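Local coordinates for protein solute carrier family 15 member 1 (PDB 5A9D) that probably cotransports small peptides with protons across the intestinal cell membrane and carries a two-lobed extracellular domain, at residues A[65-70]-A[115-120]; A[127-132]-A[182-187]; A[137-142]-A[177-182]. All coordinates share one frame; numbering follows the deposited sequence. Where two conformers were deposited one is given.

Contact 1. Residues A[65-70]-A[115-120]; sequences FEQGHR and GKVYEN
Gln67 lays one face of its side-chain amide on the isopropyl group of Val117, and the two residues contribute 116 of the 157 Å² buried here. Val117 CB lies almost straight below the amide carbon, 3.8 Å from Gln67 CD, and the two methyl branches spread under the ends of the flat group. CG2 of Val117 is 3.7 Å from Gln67 OE1, while CG1 lies 4.0 Å from Gln67 NE2. Gln67 CG sits between the backbone N and the carbonyl carbon (chi1 47°) and the chain then extends, which brings the amide over the valine. Glu119, two residues along the same strand, comes to the nitrogen end of the amide: its OE2 is 4.0 Å from Gln67 NE2, too long for a hydrogen bond, although the carboxylate may still favour the amide electrostatically.

The polar links between the segments run through water. One water donates both protons, to Gln67 O at 2.6 Å and to Val117 O at 2.7 Å. A second water accepts from Glu119 N at 2.8 Å and reaches Glu66 OE2 only weakly. His69 ND1 also bonds to Gln67 O, with the partner in the plane of its ring but the donor 50° above the carbonyl plane. Gln67 stands in a type II turn from Glu66 to His69, with Gly68 at positive phi.

The turn leads into strand 69-76 of one lobe, whereas 116-121 edges a sheet of the other. A small, partly hydrated seam of this kind is consistent with two Ig-like modules meeting in tandem, side chain against strand, without any sheet continuing between them.

Contact 2. Residues A[127-132]-A[182-187]; sequences SGYQFF and FEDIPP
Tyr129, just before residues 130-132, reaches across to Asp184 and Pro187. Its CG lies beside the backbone N and anti to the carbonyl carbon (chi1 -70°), a setting that carries the ring from CB over toward residues 182-187. Along the ring, CD2 touches Pro187 CG at 3.9 Å, and CE2 follows at 4.1 Å from the same proline carbon. That carbon stands over one face, offset toward the rim: Pro187 CG is 4.2 Å from the Tyr129 ring centroid, a CH-pi contact. On the ring's other long side, CE1 is 3.6 Å from Asp184 OD2. The tip ends in a hydrogen bond, Tyr129 OH donating to Asp184 OD2 at 2.6 Å. The carboxylate oxygen lies at the ring edge, in plane, yet the hydroxyl meets it from 69° above the carboxylate plane, the two flat groups standing nearly perpendicular at 86°.

Pro187 CG also abuts the edge of Phe131, 4.0 Å from its CZ, so one pyrrolidine carbon touches two aromatic side chains, the face of Tyr129 and the edge of Phe131; the proline is poorly ordered, which limits the weight of these contacts.

Strands 125-132 and 177-184 are the outermost of one mixed sheet, and Tyr129 spans the strands between them, touching Arg100 and Thr166. Asp184 OD2 has a further hydrogen bond with Thr166 OG1, and OD1 forms a salt bridge with Lys8 NZ of the second subunit. These partners would probably keep the buried carboxylate ionised, and they tie the phenol bond to the dimer interface.

Contact 3. Residues A[137-142]-A[177-182]; sequences KQYTIN and LEVKEF
Tyr139 OH, packed against Val179, takes part in the shortest polar link here, a 2.7 Å bond to a water that lies in the plane of the tyrosine ring. The water probably also donates to Glu181 OE2 at 2.9 Å, bridging two strands from facing sheets of an Ig-like beta sandwich at the margin of its hydrophobic core. Strands 138-142 and 177-182 belong to different sheets: their axes approach to 9.7 Å and their directions differ by 128°, a geometry of facing layers and not of hydrogen-bonded neighbours.

The tyrosine CG lies between its backbone N and carbonyl carbon (chi1 66°), and the ring points its hydroxyl end at Val179. There OH sits 3.2 Å from Val179 CG1, while the valine's CG2 lies near the plane of the ring, beyond its edge. Ile141 comes in next to the tyrosine. Its CD1 meets Val179 CG2 tip to tip at 3.6 Å. Phe154 touches both Ile141 and Leu177, the residue after Cys176 of the Cys150-Cys176 disulfide. Packing is tight at the closest carbon pair, Ile141 CG2 with Leu177 CD1, which at 3.4 Å is nearer than usual van der Waals contact.

Overall arrangement
Contact 3 is the buried one, filled by aliphatic side chains and one tyrosine between the two sheets of one lobe; contacts 1 and 2 are partly buried. Contact 2 uses the same strand 177-184 further along and links it to the opposite edge of its own sheet, trading methyl contacts for a phenol-carboxylate bond near the second subunit. The centre of contact 1 lies about 3 Å from the centre of the chain, between the lobes, and the contact depends on waters and an amide face. Contacts 1 and 2 touch directly: Val117 O to Gln130 NE2 and Lys116 NZ to Phe131 O are probable hydrogen bonds, whereas contacts 1 and 3 stay about 7 Å apart at their nearest atoms.

Contact 1. Residues A[65-70]-A[115-120]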
loop_
_atom_site.group_PDB
_atom_site.type_symbol
_atom_site.label_atom_id
_atom_site.label_comp_id
_atom_site.label_asym_id
_atom_site.label_seq_id
_atom_site.Cartn_x
_atom_site.Cartn_y
_atom_site.Cartn_z
ATOM N N PHE A 65 3.098 12.633 -0.374
ATOM C CA PHE A 65 1.691 12.563 -0.738
ATOM C C PHE A 65 1.580 12.322 -2.223
ATOM O O PHE A 65 2.225 13.012 -2.998
ATOM C CB PHE A 65 0.920 13.804 -0.329
ATOM C CG PHE A 65 0.879 14.021 1.158
ATOM C CD1 PHE A 65 -0.023 13.327 1.954
ATOM C CD2 PHE A 65 1.744 14.924 1.765
ATOM C CE1 PHE A 65 -0.055 13.530 3.335
ATOM C CE2 PHE A 65 1.723 15.114 3.141
ATOM C CZ PHE A 65 0.810 14.437 3.918
ATOM N N GLU A 66 0.800 11.330 -2.623
ATOM C CA GLU A 66 0.601 11.011 -4.031
ATOM C C GLU A 66 -0.695 11.607 -4.537
ATOM O O GLU A 66 -1.745 11.453 -3.902
ATOM C CB GLU A 66 0.591 9.496 -4.263
ATOM C CG GLU A 66 1.898 8.795 -3.987
ATOM C CD GLU A 66 1.958 7.424 -4.627
ATOM O OE1 GLU A 66 1.408 6.463 -4.040
ATOM O OE2 GLU A 66 2.464 7.341 -5.772
ATOM N N GLN A 67 -0.649 12.244 -5.701
ATOM C CA GLN A 67 -1.889 12.786 -6.275
ATOM C C GLN A 67 -2.803 11.638 -6.727
ATOM O O GLN A 67 -2.320 10.556 -7.078
ATOM C CB GLN A 67 -1.629 13.809 -7.402
ATOM C CG GLN A 67 -0.595 13.366 -8.432
ATOM C CD GLN A 67 -0.016 14.542 -9.156
ATOM O OE1 GLN A 67 -0.707 15.245 -9.889
ATOM N NE2 GLN A 67 1.280 14.754 -9.010
ATOM N N GLY A 68 -4.108 11.858 -6.592
ATOM C CA GLY A 68 -5.127 10.868 -6.910
ATOM C C GLY A 68 -5.348 9.870 -5.792
ATOM O O GLY A 68 -6.135 8.928 -5.953
ATOM N N HIS A 69 -4.650 10.071 -4.637
ATOM C CA HIS A 69 -4.731 9.172 -3.495
ATOM C C HIS A 69 -5.196 9.812 -2.208
ATOM O O HIS A 69 -5.019 11.017 -2.008
ATOM C CB HIS A 69 -3.373 8.486 -3.259
ATOM C CG HIS A 69 -2.967 7.579 -4.378
ATOM N ND1 HIS A 69 -2.550 8.085 -5.612
ATOM C CD2 HIS A 69 -2.907 6.230 -4.417
ATOM C CE1 HIS A 69 -2.284 7.027 -6.360
ATOM N NE2 HIS A 69 -2.476 5.895 -5.680
ATOM N N ARG A 70 -5.783 8.999 -1.330
ATOM C CA ARG A 70 -6.179 9.369 0.020
ATOM C C ARG A 70 -5.069 8.955 0.958
ATOM O O ARG A 70 -4.329 8.016 0.682
ATOM C CB ARG A 70 -7.452 8.668 0.483
ATOM C CG ARG A 70 -8.701 9.153 -0.153
ATOM C CD ARG A 70 -9.806 8.250 0.291
ATOM N NE ARG A 70 -11.088 8.716 -0.213
ATOM C CZ ARG A 70 -12.221 8.037 -0.100
ATOM N NH1 ARG A 70 -12.245 6.869 0.542
ATOM N NH2 ARG A 70 -13.343 8.525 -0.609
ATOM N N GLY A 115 -4.390 12.537 -18.027
ATOM C CA GLY A 115 -4.623 13.401 -16.862
ATOM C C GLY A 115 -4.197 12.839 -15.512
ATOM O O GLY A 115 -4.295 13.530 -14.498
ATOM N N LYS A 116 -3.728 11.582 -15.474
ATOM C CA LYS A 116 -3.226 10.950 -14.238
ATOM C C LYS A 116 -1.697 10.962 -14.215
ATOM O O LYS A 116 -1.079 11.049 -15.273
ATOM C CB LYS A 116 -3.814 9.543 -14.031
ATOM C CG LYS A 116 -5.342 9.639 -13.801
ATOM C CD LYS A 116 -5.955 8.314 -13.454
ATOM C CE LYS A 116 -7.439 8.466 -13.176
ATOM N NZ LYS A 116 -8.221 8.513 -14.435
ATOM N N VAL A 117 -1.095 10.973 -13.025
ATOM C CA VAL A 117 0.346 11.074 -12.852
ATOM C C VAL A 117 0.827 9.977 -11.917
ATOM O O VAL A 117 0.190 9.687 -10.913
ATOM C CB VAL A 117 0.769 12.494 -12.296
ATOM C CG1 VAL A 117 2.282 12.639 -12.197
ATOM C CG2 VAL A 117 0.205 13.619 -13.139
ATOM N N TYR A 118 1.982 9.424 -12.225
ATOM C CA TYR A 118 2.712 8.456 -11.434
ATOM C C TYR A 118 4.050 9.170 -11.279
ATOM O O TYR A 118 4.903 9.109 -12.165
ATOM C CB TYR A 118 2.924 7.164 -12.199
ATOM C CG TYR A 118 1.673 6.450 -12.664
ATOM C CD1 TYR A 118 1.058 6.792 -13.860
ATOM C CD2 TYR A 118 1.187 5.341 -11.978
ATOM C CE1 TYR A 118 -0.069 6.101 -14.320
ATOM C CE2 TYR A 118 0.087 4.618 -12.447
ATOM C CZ TYR A 118 -0.511 4.978 -13.637
ATOM O OH TYR A 118 -1.568 4.255 -14.101
ATOM N N GLU A 119 4.199 9.890 -10.183
ATOM C CA GLU A 119 5.355 10.725 -9.938
ATOM C C GLU A 119 6.475 10.027 -9.230
ATOM O O GLU A 119 6.244 9.350 -8.231
ATOM C CB GLU A 119 4.953 12.009 -9.178
ATOM C CG GLU A 119 5.967 13.136 -9.360
ATOM C CD GLU A 119 5.397 14.538 -9.273
ATOM O OE1 GLU A 119 5.278 15.050 -8.138
ATOM O OE2 GLU A 119 5.076 15.126 -10.331
ATOM N N ASN A 120 7.708 10.228 -9.749
ATOM C CA ASN A 120 8.957 9.737 -9.167
ATOM C C ASN A 120 8.932 8.276 -8.742
ATOM O O ASN A 120 9.176 7.960 -7.579
ATOM C CB ASN A 120 9.354 10.638 -7.984
ATOM C CG ASN A 120 9.640 12.061 -8.352
ATOM O OD1 ASN A 120 10.052 12.376 -9.472
ATOM N ND2 ASN A 120 9.454 12.954 -7.388
HETATM O O HOH W 1 2.363 9.860 -8.099
HETATM O O HOH W 2 -0.261 9.524 -8.303
#

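Contact 2. Residues A[127-132]-A[182-187]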
loop_
_atom_site.group_PDB
_atom_site.type_symbol
_atom_site.label_atom_id
_atom_site.label_comp_id
_atom_site.label_asym_id
_atom_site.label_seq_id
_atom_site.Cartn_x
_atom_site.Cartn_y
_atom_site.Cartn_z
ATOM N N SER A 127 4.749 1.404 -9.135
ATOM C CA SER A 127 3.784 2.381 -8.679
ATOM C C SER A 127 2.545 1.572 -8.269
ATOM O O SER A 127 2.441 0.376 -8.583
ATOM C CB SER A 127 3.391 3.281 -9.860
ATOM O OG SER A 127 2.661 2.562 -10.856
ATOM N N GLY A 128 1.570 2.246 -7.686
ATOM C CA GLY A 128 0.279 1.623 -7.455
ATOM C C GLY A 128 -0.472 1.668 -8.776
ATOM O O GLY A 128 0.004 2.277 -9.738
ATOM N N TYR A 129 -1.618 1.002 -8.866
ATOM C CA TYR A 129 -2.417 1.057 -10.083
ATOM C C TYR A 129 -3.282 2.336 -10.046
ATOM O O TYR A 129 -3.769 2.728 -8.986
ATOM C CB TYR A 129 -3.391 -0.140 -10.148
ATOM C CG TYR A 129 -2.763 -1.497 -10.389
ATOM C CD1 TYR A 129 -2.512 -1.950 -11.679
ATOM C CD2 TYR A 129 -2.467 -2.352 -9.326
ATOM C CE1 TYR A 129 -1.955 -3.213 -11.915
ATOM C CE2 TYR A 129 -1.927 -3.626 -9.549
ATOM C CZ TYR A 129 -1.665 -4.044 -10.848
ATOM O OH TYR A 129 -1.138 -5.284 -11.110
ATOM N N GLN A 130 -3.585 2.874 -11.232
ATOM C CA GLN A 130 -4.553 3.943 -11.476
ATOM C C GLN A 130 -5.407 3.407 -12.634
ATOM O O GLN A 130 -4.934 2.543 -13.386
ATOM C CB GLN A 130 -3.885 5.293 -11.748
ATOM C CG GLN A 130 -3.168 5.820 -10.488
ATOM C CD GLN A 130 -2.725 7.243 -10.628
ATOM O OE1 GLN A 130 -3.463 8.168 -10.369
ATOM N NE2 GLN A 130 -1.489 7.447 -10.978
ATOM N N PHE A 131 -6.672 3.820 -12.708
ATOM C CA PHE A 131 -7.656 3.251 -13.618
ATOM C C PHE A 131 -8.109 4.191 -14.727
ATOM O O PHE A 131 -8.240 5.398 -14.539
ATOM C CB PHE A 131 -8.853 2.696 -12.812
ATOM C CG PHE A 131 -8.431 1.537 -11.916
ATOM C CD1 PHE A 131 -7.763 1.763 -10.723
ATOM C CD2 PHE A 131 -8.739 0.226 -12.253
ATOM C CE1 PHE A 131 -7.336 0.694 -9.921
ATOM C CE2 PHE A 131 -8.349 -0.839 -11.430
ATOM C CZ PHE A 131 -7.612 -0.604 -10.290
ATOM N N PHE A 132 -8.302 3.603 -15.917
ATOM C CA PHE A 132 -8.590 4.319 -17.158
ATOM C C PHE A 132 -9.673 3.645 -17.942
ATOM O O PHE A 132 -9.756 2.411 -17.919
ATOM C CB PHE A 132 -7.309 4.364 -18.049
ATOM C CG PHE A 132 -6.111 4.982 -17.356
ATOM C CD1 PHE A 132 -5.260 4.206 -16.578
ATOM C CD2 PHE A 132 -5.862 6.349 -17.451
ATOM C CE1 PHE A 132 -4.218 4.797 -15.857
ATOM C CE2 PHE A 132 -4.779 6.922 -16.784
ATOM C CZ PHE A 132 -3.957 6.143 -16.004
ATOM N N PHE A 182 2.722 -6.193 -19.482
ATOM C CA PHE A 182 2.396 -7.505 -18.922
ATOM C C PHE A 182 0.969 -7.449 -18.437
ATOM O O PHE A 182 0.576 -6.474 -17.799
ATOM C CB PHE A 182 3.335 -7.832 -17.735
ATOM C CG PHE A 182 4.777 -8.020 -18.134
ATOM C CD1 PHE A 182 5.246 -9.264 -18.537
ATOM C CD2 PHE A 182 5.668 -6.953 -18.110
ATOM C CE1 PHE A 182 6.576 -9.430 -18.930
ATOM C CE2 PHE A 182 6.996 -7.123 -18.524
ATOM C CZ PHE A 182 7.443 -8.360 -18.928
ATOM N N GLU A 183 0.184 -8.468 -18.708
ATOM C CA GLU A 183 -1.164 -8.455 -18.176
ATOM C C GLU A 183 -1.101 -9.068 -16.789
ATOM O O GLU A 183 -0.366 -10.029 -16.569
ATOM C CB GLU A 183 -2.133 -9.262 -19.058
ATOM C CG GLU A 183 -3.587 -8.854 -18.797
ATOM C CD GLU A 183 -4.669 -9.440 -19.689
ATOM O OE1 GLU A 183 -4.433 -9.605 -20.909
ATOM O OE2 GLU A 183 -5.777 -9.700 -19.167
ATOM N N ASP A 184 -1.796 -8.483 -15.837
ATOM C CA ASP A 184 -1.864 -9.077 -14.509
ATOM C C ASP A 184 -3.307 -9.491 -14.317
ATOM O O ASP A 184 -4.187 -8.956 -15.011
ATOM C CB ASP A 184 -1.598 -8.019 -13.417
ATOM C CG ASP A 184 -0.293 -7.284 -13.494
ATOM O OD1 ASP A 184 0.758 -7.938 -13.410
ATOM O OD2 ASP A 184 -0.324 -6.045 -13.512
ATOM N N ILE A 185 -3.573 -10.370 -13.334
ATOM C CA ILE A 185 -4.937 -10.727 -12.938
ATOM C C ILE A 185 -5.476 -9.428 -12.245
ATOM O O ILE A 185 -4.700 -8.791 -11.525
ATOM C CB ILE A 185 -4.933 -11.998 -12.026
ATOM C CG1 ILE A 185 -4.470 -13.245 -12.833
ATOM C CG2 ILE A 185 -6.308 -12.241 -11.383
ATOM C CD1 ILE A 185 -3.875 -14.434 -12.025
ATOM N N PRO A 186 -6.710 -8.939 -12.539
ATOM C CA PRO A 186 -7.159 -7.655 -11.933
ATOM C C PRO A 186 -7.046 -7.523 -10.417
ATOM O O PRO A 186 -7.362 -8.496 -9.733
ATOM C CB PRO A 186 -8.613 -7.520 -12.389
ATOM C CG PRO A 186 -8.726 -8.389 -13.596
ATOM C CD PRO A 186 -7.763 -9.512 -13.408
ATOM N N PRO A 187 -6.562 -6.362 -9.879
ATOM C CA PRO A 187 -6.447 -6.234 -8.417
ATOM C C PRO A 187 -7.811 -6.185 -7.737
ATOM O O PRO A 187 -8.776 -5.666 -8.310
ATOM C CB PRO A 187 -5.667 -4.928 -8.225
ATOM C CG PRO A 187 -5.967 -4.121 -9.441
ATOM C CD PRO A 187 -6.135 -5.120 -10.562
#

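Contact 3. Residues A[137-142]-A[177-182]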
loop_
_atom_site.group_PDB
_atom_site.type_symbol
_atom_site.label_atom_id
_atom_site.label_comp_id
_atom_site.label_asym_id
_atom_site.label_seq_id
_atom_site.Cartn_x
_atom_site.Cartn_y
_atom_site.Cartn_z
ATOM N N LYS A 137 -4.260 4.376 -25.034
ATOM C CA LYS A 137 -4.042 5.618 -24.283
ATOM C C LYS A 137 -2.650 6.125 -24.609
ATOM O O LYS A 137 -1.690 5.339 -24.622
ATOM C CB LYS A 137 -4.122 5.392 -22.733
ATOM C CG LYS A 137 -5.446 4.842 -22.191
ATOM C CD LYS A 137 -6.590 5.819 -22.359
ATOM C CE LYS A 137 -7.849 5.075 -22.703
ATOM N NZ LYS A 137 -8.952 5.980 -23.076
ATOM N N GLN A 138 -2.532 7.436 -24.824
ATOM C CA GLN A 138 -1.233 8.058 -25.038
ATOM C C GLN A 138 -0.636 8.354 -23.653
ATOM O O GLN A 138 -1.366 8.676 -22.728
ATOM C CB GLN A 138 -1.368 9.364 -25.825
ATOM C CG GLN A 138 -1.604 9.168 -27.310
ATOM C CD GLN A 138 -0.738 10.110 -28.090
ATOM O OE1 GLN A 138 -1.114 11.268 -28.336
ATOM N NE2 GLN A 138 0.468 9.652 -28.435
ATOM N N TYR A 139 0.680 8.247 -23.505
ATOM C CA TYR A 139 1.337 8.594 -22.250
ATOM C C TYR A 139 2.760 9.080 -22.458
ATOM O O TYR A 139 3.358 8.859 -23.520
ATOM C CB TYR A 139 1.262 7.462 -21.206
ATOM C CG TYR A 139 2.016 6.196 -21.536
ATOM C CD1 TYR A 139 1.442 5.203 -22.329
ATOM C CD2 TYR A 139 3.267 5.949 -20.986
ATOM C CE1 TYR A 139 2.112 4.006 -22.581
ATOM C CE2 TYR A 139 3.950 4.772 -21.246
ATOM C CZ TYR A 139 3.369 3.801 -22.035
ATOM O OH TYR A 139 4.058 2.646 -22.228
ATOM N N THR A 140 3.290 9.793 -21.464
ATOM C CA THR A 140 4.645 10.284 -21.568
ATOM C C THR A 140 5.457 9.778 -20.443
ATOM O O THR A 140 4.946 9.603 -19.351
ATOM C CB THR A 140 4.731 11.831 -21.615
ATOM O OG1 THR A 140 4.426 12.350 -20.321
ATOM C CG2 THR A 140 3.854 12.455 -22.691
ATOM N N ILE A 141 6.754 9.656 -20.676
ATOM C CA ILE A 141 7.699 9.249 -19.655
ATOM C C ILE A 141 8.825 10.268 -19.659
ATOM O O ILE A 141 9.451 10.483 -20.686
ATOM C CB ILE A 141 8.234 7.804 -19.848
ATOM C CG1 ILE A 141 7.123 6.751 -19.679
ATOM C CG2 ILE A 141 9.391 7.534 -18.852
ATOM C CD1 ILE A 141 7.479 5.400 -20.316
ATOM N N ASN A 142 9.070 10.889 -18.515
ATOM C CA ASN A 142 10.146 11.865 -18.353
ATOM C C ASN A 142 11.085 11.415 -17.244
ATOM O O ASN A 142 10.642 10.978 -16.177
ATOM C CB ASN A 142 9.597 13.281 -18.155
ATOM C CG ASN A 142 9.018 13.844 -19.442
ATOM O OD1 ASN A 142 9.715 14.487 -20.228
ATOM N ND2 ASN A 142 7.746 13.569 -19.724
ATOM N N LEU A 177 14.325 4.940 -24.265
ATOM C CA LEU A 177 13.321 4.219 -23.487
ATOM C C LEU A 177 12.490 3.277 -24.291
ATOM O O LEU A 177 12.176 3.542 -25.446
ATOM C CB LEU A 177 12.380 5.172 -22.723
ATOM C CG LEU A 177 12.984 5.972 -21.603
ATOM C CD1 LEU A 177 11.943 6.754 -20.935
ATOM C CD2 LEU A 177 13.663 5.090 -20.595
ATOM N N GLU A 178 12.053 2.209 -23.627
ATOM C CA GLU A 178 11.231 1.140 -24.174
ATOM C C GLU A 178 10.307 0.691 -23.030
ATOM O O GLU A 178 10.715 0.692 -21.866
ATOM C CB GLU A 178 12.182 -0.002 -24.561
ATOM C CG GLU A 178 11.568 -1.160 -25.281
ATOM C CD GLU A 178 12.643 -2.002 -25.920
ATOM O OE1 GLU A 178 13.243 -2.833 -25.204
ATOM O OE2 GLU A 178 12.919 -1.798 -27.124
ATOM N N VAL A 179 9.095 0.263 -23.364
ATOM C CA VAL A 179 8.127 -0.223 -22.401
ATOM C C VAL A 179 7.626 -1.629 -22.788
ATOM O O VAL A 179 7.151 -1.822 -23.901
ATOM C CB VAL A 179 6.957 0.791 -22.200
ATOM C CG1 VAL A 179 6.006 0.312 -21.104
ATOM C CG2 VAL A 179 7.479 2.192 -21.867
ATOM N N LYS A 180 7.693 -2.587 -21.848
ATOM C CA LYS A 180 7.154 -3.928 -22.049
ATOM C C LYS A 180 5.873 -4.066 -21.221
ATOM O O LYS A 180 5.872 -3.779 -20.026
ATOM C CB LYS A 180 8.187 -5.022 -21.698
ATOM C CG LYS A 180 7.686 -6.422 -22.096
ATOM C CD LYS A 180 8.809 -7.409 -22.381
ATOM C CE LYS A 180 8.280 -8.785 -22.705
ATOM N NZ LYS A 180 9.388 -9.753 -22.843
ATOM N N GLU A 181 4.793 -4.498 -21.843
ATOM C CA GLU A 181 3.491 -4.638 -21.173
ATOM C C GLU A 181 3.248 -6.062 -20.690
ATOM O O GLU A 181 3.465 -7.017 -21.429
ATOM C CB GLU A 181 2.343 -4.255 -22.133
ATOM C CG GLU A 181 2.505 -2.888 -22.756
ATOM C CD GLU A 181 1.387 -2.479 -23.682
ATOM O OE1 GLU A 181 0.330 -3.151 -23.668
ATOM O OE2 GLU A 181 1.580 -1.501 -24.439
ATOM N N PHE A 182 2.722 -6.193 -19.482
ATOM C CA PHE A 182 2.396 -7.505 -18.922
ATOM C C PHE A 182 0.969 -7.449 -18.437
ATOM O O PHE A 182 0.576 -6.474 -17.799
ATOM C CB PHE A 182 3.335 -7.832 -17.735
ATOM C CG PHE A 182 4.777 -8.020 -18.134
ATOM C CD1 PHE A 182 5.246 -9.264 -18.537
ATOM C CD2 PHE A 182 5.668 -6.953 -18.110
ATOM C CE1 PHE A 182 6.576 -9.430 -18.930
ATOM C CE2 PHE A 182 6.996 -7.123 -18.524
ATOM C CZ PHE A 182 7.443 -8.360 -18.928
HETATM O O HOH W 3 3.056 0.917 -24.054
#